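Local structure of cryptochrome DASH, chloroplastic/mitochondrial (2J4D) at residues 381-386 and 417-422. The protein binds FAD and a folate light antenna, repairs cyclobutane pyrimidine dimers in single-stranded DNA and may also act as a blue-light photoreceptor. Numbering follows the deposited sequence.
With FAD (flavin-adenine dinucleotide), chain C.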
ATOM      1  N   LYS A 381       0.933  -1.567  19.440  1.00 21.18           N
ATOM      2  CA  LYS A 381      -0.117  -2.552  19.658  1.00 23.06           C
ATOM      3  C   LYS A 381      -1.153  -2.395  18.538  1.00 21.37           C
ATOM      4  O   LYS A 381      -1.688  -3.382  18.033  1.00 23.10           O
ATOM      5  CB  LYS A 381      -0.773  -2.348  21.029  1.00 23.77           C
ATOM      6  CG  LYS A 381      -1.680  -3.502  21.456  1.00 31.09           C
ATOM      7  CD  LYS A 381      -2.199  -3.329  22.882  1.00 36.56           C
ATOM      8  CE  LYS A 381      -1.063  -3.318  23.917  1.00 44.08           C
ATOM      9  NZ  LYS A 381      -0.311  -4.610  24.025  1.00 47.47           N
ATOM     10  N   GLU A 382      -1.436  -1.154  18.144  1.00 22.12           N
ATOM     11  CA  GLU A 382      -2.396  -0.926  17.062  1.00 20.90           C
ATOM     12  C   GLU A 382      -1.901  -1.658  15.814  1.00 20.03           C
ATOM     13  O   GLU A 382      -2.657  -2.349  15.128  1.00 20.68           O
ATOM     14  CB  GLU A 382      -2.534   0.572  16.746  1.00 20.31           C
ATOM     15  CG  GLU A 382      -3.550   0.837  15.621  1.00 24.09           C
ATOM     16  CD  GLU A 382      -3.700   2.302  15.252  1.00 26.46           C
ATOM     17  OE1 GLU A 382      -3.220   3.172  16.004  1.00 26.47           O
ATOM     18  OE2 GLU A 382      -4.316   2.583  14.201  1.00 30.94           O
ATOM     19  N   LEU A 383      -0.612  -1.507  15.543  1.00 19.61           N
ATOM     20  CA  LEU A 383       0.014  -2.134  14.385  1.00 19.52           C
ATOM     21  C   LEU A 383      -0.082  -3.661  14.368  1.00 21.36           C
ATOM     22  O   LEU A 383      -0.523  -4.241  13.379  1.00 18.86           O
ATOM     23  CB  LEU A 383       1.483  -1.730  14.322  1.00 18.80           C
ATOM     24  CG  LEU A 383       2.305  -2.404  13.219  1.00 17.40           C
ATOM     25  CD1 LEU A 383       1.756  -1.999  11.839  1.00 21.20           C
ATOM     26  CD2 LEU A 383       3.753  -1.994  13.365  1.00 20.28           C
ATOM     27  N   SER A 384       0.335  -4.320  15.449  1.00 19.01           N
ATOM     28  CA  SER A 384       0.287  -5.781  15.468  1.00 23.09           C
ATOM     29  C   SER A 384      -1.138  -6.343  15.527  1.00 19.85           C
ATOM     30  O   SER A 384      -1.377  -7.477  15.133  1.00 22.98           O
ATOM     31  CB  SER A 384       1.128  -6.331  16.631  1.00 23.52           C
ATOM     32  OG  SER A 384       0.669  -5.821  17.863  1.00 24.15           O
ATOM     33  N   THR A 385      -2.082  -5.539  15.993  1.00 20.61           N
ATOM     34  CA  THR A 385      -3.475  -5.957  16.101  1.00 21.30           C
ATOM     35  C   THR A 385      -4.294  -5.717  14.833  1.00 21.23           C
ATOM     36  O   THR A 385      -5.170  -6.514  14.493  1.00 21.77           O
ATOM     37  CB  THR A 385      -4.195  -5.197  17.247  1.00 23.59           C
ATOM     38  OG1 THR A 385      -3.462  -5.366  18.467  1.00 27.44           O
ATOM     39  CG2 THR A 385      -5.628  -5.706  17.427  1.00 26.16           C
ATOM     40  N   THR A 386      -4.011  -4.619  14.139  1.00 20.41           N
ATOM     41  CA  THR A 386      -4.788  -4.258  12.946  1.00 21.04           C
ATOM     42  C   THR A 386      -4.011  -4.191  11.630  1.00 20.20           C
ATOM     43  O   THR A 386      -4.615  -4.221  10.564  1.00 19.91           O
ATOM     44  CB  THR A 386      -5.444  -2.879  13.131  1.00 19.32           C
ATOM     45  OG1 THR A 386      -4.409  -1.893  13.210  1.00 20.61           O
ATOM     46  CG2 THR A 386      -6.277  -2.827  14.432  1.00 21.79           C
ATOM     47  N   GLU A 417       7.343  -3.859   7.513  1.00 17.09           N
ATOM     48  CA  GLU A 417       7.150  -4.663   6.307  1.00 17.27           C
ATOM     49  C   GLU A 417       6.329  -5.920   6.620  1.00 16.64           C
ATOM     50  O   GLU A 417       5.471  -6.337   5.838  1.00 15.52           O
ATOM     51  CB  GLU A 417       8.495  -5.059   5.689  1.00 17.74           C
ATOM     52  CG  GLU A 417       8.330  -6.066   4.532  1.00 17.08           C
ATOM     53  CD  GLU A 417       9.568  -6.222   3.668  1.00 22.73           C
ATOM     54  OE1 GLU A 417      10.644  -5.692   4.032  1.00 24.09           O
ATOM     55  OE2 GLU A 417       9.457  -6.886   2.615  1.00 21.59           O
ATOM     56  N   THR A 418       6.580  -6.520   7.773  1.00 16.87           N
ATOM     57  CA  THR A 418       5.828  -7.701   8.152  1.00 17.35           C
ATOM     58  C   THR A 418       4.364  -7.379   8.448  1.00 17.10           C
ATOM     59  O   THR A 418       3.454  -8.057   7.965  1.00 19.29           O
ATOM     60  CB  THR A 418       6.404  -8.354   9.432  1.00 21.52           C
ATOM     61  OG1 THR A 418       7.725  -8.844   9.178  1.00 24.83           O
ATOM     62  CG2 THR A 418       5.523  -9.503   9.876  1.00 25.42           C
ATOM     63  N   CYS A 419       4.152  -6.327   9.235  1.00 15.70           N
ATOM     64  CA  CYS A 419       2.819  -5.959   9.714  1.00 18.80           C
ATOM     65  C   CYS A 419       1.839  -5.111   8.918  1.00 19.63           C
ATOM     66  O   CYS A 419       0.632  -5.350   8.995  1.00 22.76           O
ATOM     67  CB  CYS A 419       2.944  -5.303  11.096  1.00 18.62           C
ATOM     68  SG  CYS A 419       3.763  -6.291  12.361  1.00 22.22           S
ATOM     69  N   LEU A 420       2.334  -4.125   8.177  1.00 18.22           N
ATOM     70  CA  LEU A 420       1.464  -3.210   7.446  1.00 16.97           C
ATOM     71  C   LEU A 420       0.624  -3.738   6.303  1.00 18.39           C
ATOM     72  O   LEU A 420       1.146  -4.319   5.363  1.00 16.54           O
ATOM     73  CB  LEU A 420       2.277  -2.035   6.905  1.00 15.99           C
ATOM     74  CG  LEU A 420       2.833  -1.056   7.937  1.00 18.41           C
ATOM     75  CD1 LEU A 420       3.796  -0.090   7.248  1.00 15.67           C
ATOM     76  CD2 LEU A 420       1.680  -0.298   8.592  1.00 16.17           C
ATOM     77  N   LEU A 421      -0.686  -3.509   6.377  1.00 16.68           N
ATOM     78  CA  LEU A 421      -1.566  -3.911   5.287  1.00 17.15           C
ATOM     79  C   LEU A 421      -1.144  -3.107   4.055  1.00 16.91           C
ATOM     80  O   LEU A 421      -1.171  -3.616   2.936  1.00 19.12           O
ATOM     81  CB  LEU A 421      -3.023  -3.568   5.598  1.00 16.37           C
ATOM     82  CG  LEU A 421      -3.664  -4.224   6.822  1.00 18.52           C
ATOM     83  CD1 LEU A 421      -5.140  -3.875   6.847  1.00 18.75           C
ATOM     84  CD2 LEU A 421      -3.484  -5.725   6.759  1.00 14.64           C
ATOM     85  N   ASP A 422      -0.753  -1.851   4.273  1.00 17.47           N
ATOM     86  CA  ASP A 422      -0.356  -0.988   3.167  1.00 17.81           C
ATOM     87  C   ASP A 422       1.121  -1.020   2.838  1.00 17.47           C
ATOM     88  O   ASP A 422       1.622  -0.136   2.135  1.00 16.78           O
ATOM     89  CB  ASP A 422      -0.778   0.472   3.421  1.00 19.58           C
ATOM     90  CG  ASP A 422      -0.176   1.067   4.695  1.00 22.72           C
ATOM     91  OD1 ASP A 422       0.969   0.721   5.064  1.00 19.44           O
ATOM     92  OD2 ASP A 422      -0.850   1.919   5.319  1.00 21.47           O
TER
HETATM   93  PA  FAD C1498      -3.861   9.940   4.318  1.00 21.50           P
HETATM   94  O1A FAD C1498      -5.318   9.812   4.114  1.00 18.10           O
HETATM   95  O2A FAD C1498      -3.330  11.001   5.205  1.00 19.34           O
HETATM   96  O5B FAD C1498      -3.122  10.105   2.899  1.00 19.70           O
HETATM   97  C5B FAD C1498      -3.777   9.700   1.676  1.00 16.55           C
HETATM   98  C4B FAD C1498      -2.796   8.841   0.871  1.00 18.02           C
HETATM   99  O4B FAD C1498      -1.624   9.613   0.613  1.00 17.38           O
HETATM  100  C3B FAD C1498      -2.306   7.583   1.579  1.00 18.62           C
HETATM  101  O3B FAD C1498      -3.239   6.518   1.512  1.00 18.28           O
HETATM  102  C2B FAD C1498      -1.012   7.337   0.867  1.00 20.21           C
HETATM  103  O2B FAD C1498      -1.113   6.569  -0.311  1.00 20.32           O
HETATM  104  C1B FAD C1498      -0.469   8.758   0.632  1.00 17.78           C
HETATM  105  N9A FAD C1498       0.466   9.256   1.663  1.00 18.60           N
HETATM  106  C8A FAD C1498       0.179  10.062   2.748  1.00 20.77           C
HETATM  107  N7A FAD C1498       1.252  10.335   3.478  1.00 22.73           N
HETATM  108  C5A FAD C1498       2.286   9.685   2.840  1.00 19.35           C
HETATM  109  C6A FAD C1498       3.667   9.585   3.131  1.00 19.58           C
HETATM  110  N6A FAD C1498       4.263  10.179   4.156  1.00 19.70           N
HETATM  111  N1A FAD C1498       4.444   8.826   2.272  1.00 16.00           N
HETATM  112  C2A FAD C1498       3.868   8.193   1.197  1.00 19.84           C
HETATM  113  N3A FAD C1498       2.556   8.247   0.863  1.00 18.69           N
HETATM  114  C4A FAD C1498       1.806   8.992   1.720  1.00 20.89           C
HETATM  115  N1  FAD C1498       2.544   4.448   3.441  1.00 15.24           N
HETATM  116  C2  FAD C1498       2.278   3.377   2.614  1.00 18.86           C
HETATM  117  O2  FAD C1498       1.444   3.456   1.731  1.00 17.70           O
HETATM  118  N3  FAD C1498       2.993   2.186   2.817  1.00 17.27           N
HETATM  119  C4  FAD C1498       3.958   2.015   3.807  1.00 19.67           C
HETATM  120  O4  FAD C1498       4.555   0.931   3.938  1.00 17.11           O
HETATM  121  C4X FAD C1498       4.225   3.119   4.652  1.00 17.71           C
HETATM  122  N5  FAD C1498       5.179   3.037   5.678  1.00 21.02           N
HETATM  123  C5X FAD C1498       5.518   4.163   6.432  1.00 19.35           C
HETATM  124  C6  FAD C1498       6.557   4.108   7.371  1.00 19.23           C
HETATM  125  C7  FAD C1498       6.925   5.228   8.153  1.00 16.32           C
HETATM  126  C7M FAD C1498       8.055   5.103   9.145  1.00 18.46           C
HETATM  127  C8  FAD C1498       6.200   6.460   7.968  1.00 19.40           C
HETATM  128  C8M FAD C1498       6.523   7.715   8.763  1.00 16.65           C
HETATM  129  C9  FAD C1498       5.155   6.527   7.026  1.00 16.87           C
HETATM  130  C9A FAD C1498       4.791   5.392   6.241  1.00 18.68           C
HETATM  131  N10 FAD C1498       3.736   5.431   5.282  1.00 18.73           N
HETATM  132  C10 FAD C1498       3.493   4.324   4.439  1.00 17.85           C
HETATM  133  C1' FAD C1498       3.140   6.745   4.875  1.00 18.25           C
HETATM  134  C2' FAD C1498       1.873   7.197   5.629  1.00 17.63           C
HETATM  135  O2' FAD C1498       2.095   7.123   7.026  1.00 21.08           O
HETATM  136  C3' FAD C1498       0.695   6.305   5.246  1.00 20.13           C
HETATM  137  O3' FAD C1498       0.497   6.309   3.818  1.00 21.00           O
HETATM  138  C4' FAD C1498      -0.654   6.724   5.858  1.00 18.54           C
HETATM  139  O4' FAD C1498      -0.592   6.663   7.285  1.00 16.72           O
HETATM  140  C5' FAD C1498      -1.742   5.789   5.346  1.00 19.82           C
HETATM  141  O5' FAD C1498      -3.009   6.175   5.884  1.00 19.80           O
HETATM  142  P   FAD C1498      -4.067   7.099   5.165  1.00 21.02           P
HETATM  143  O1P FAD C1498      -4.417   6.392   3.923  1.00 18.41           O
HETATM  144  O2P FAD C1498      -5.206   7.336   6.092  1.00 21.40           O
HETATM  145  O3P FAD C1498      -3.407   8.528   4.954  1.00 18.92           O
HETATM  146  O   HOH W   1       0.007  -6.658  11.660  1.00 30.65           O
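L383 lays its branched end over the CB of C419, with CD1 3.6 Å from that carbon. Its CG stands anti to the backbone N (chi1 175°), which brings CG itself to 3.6 Å from C419 CB. The same CD1 also meets CD2 of L420 at 3.7 Å, and the two leucine side chains cross at about a right angle. L420 works on two fronts. Its CD2 packs on L383, while its CD1 lies 3.5 Å from O4 of the FAD isoalloxazine. L383 thus forms a second shell behind a residue of the flavin pocket. Further along the chain, CD1 of L421 lies 3.8 Å from the carbonyl O of T386. A water donates to both L383 O and C419 O and so bridges the two backbones. The chain leaves helical geometry at L420, and two residues on, D422 O accepts a 2.8 Å hydrogen bond from flavin N3. OD2 of D422 forms a salt bridge with R394 and a hydrogen bond with S289. The contact is buried and joins the C-terminal ends of helices 374-386 and 409-419 in the FAD-binding domain. Helix 462-467 covers E382, T385 and T386, and strand 245-248 packs against E382 and L421.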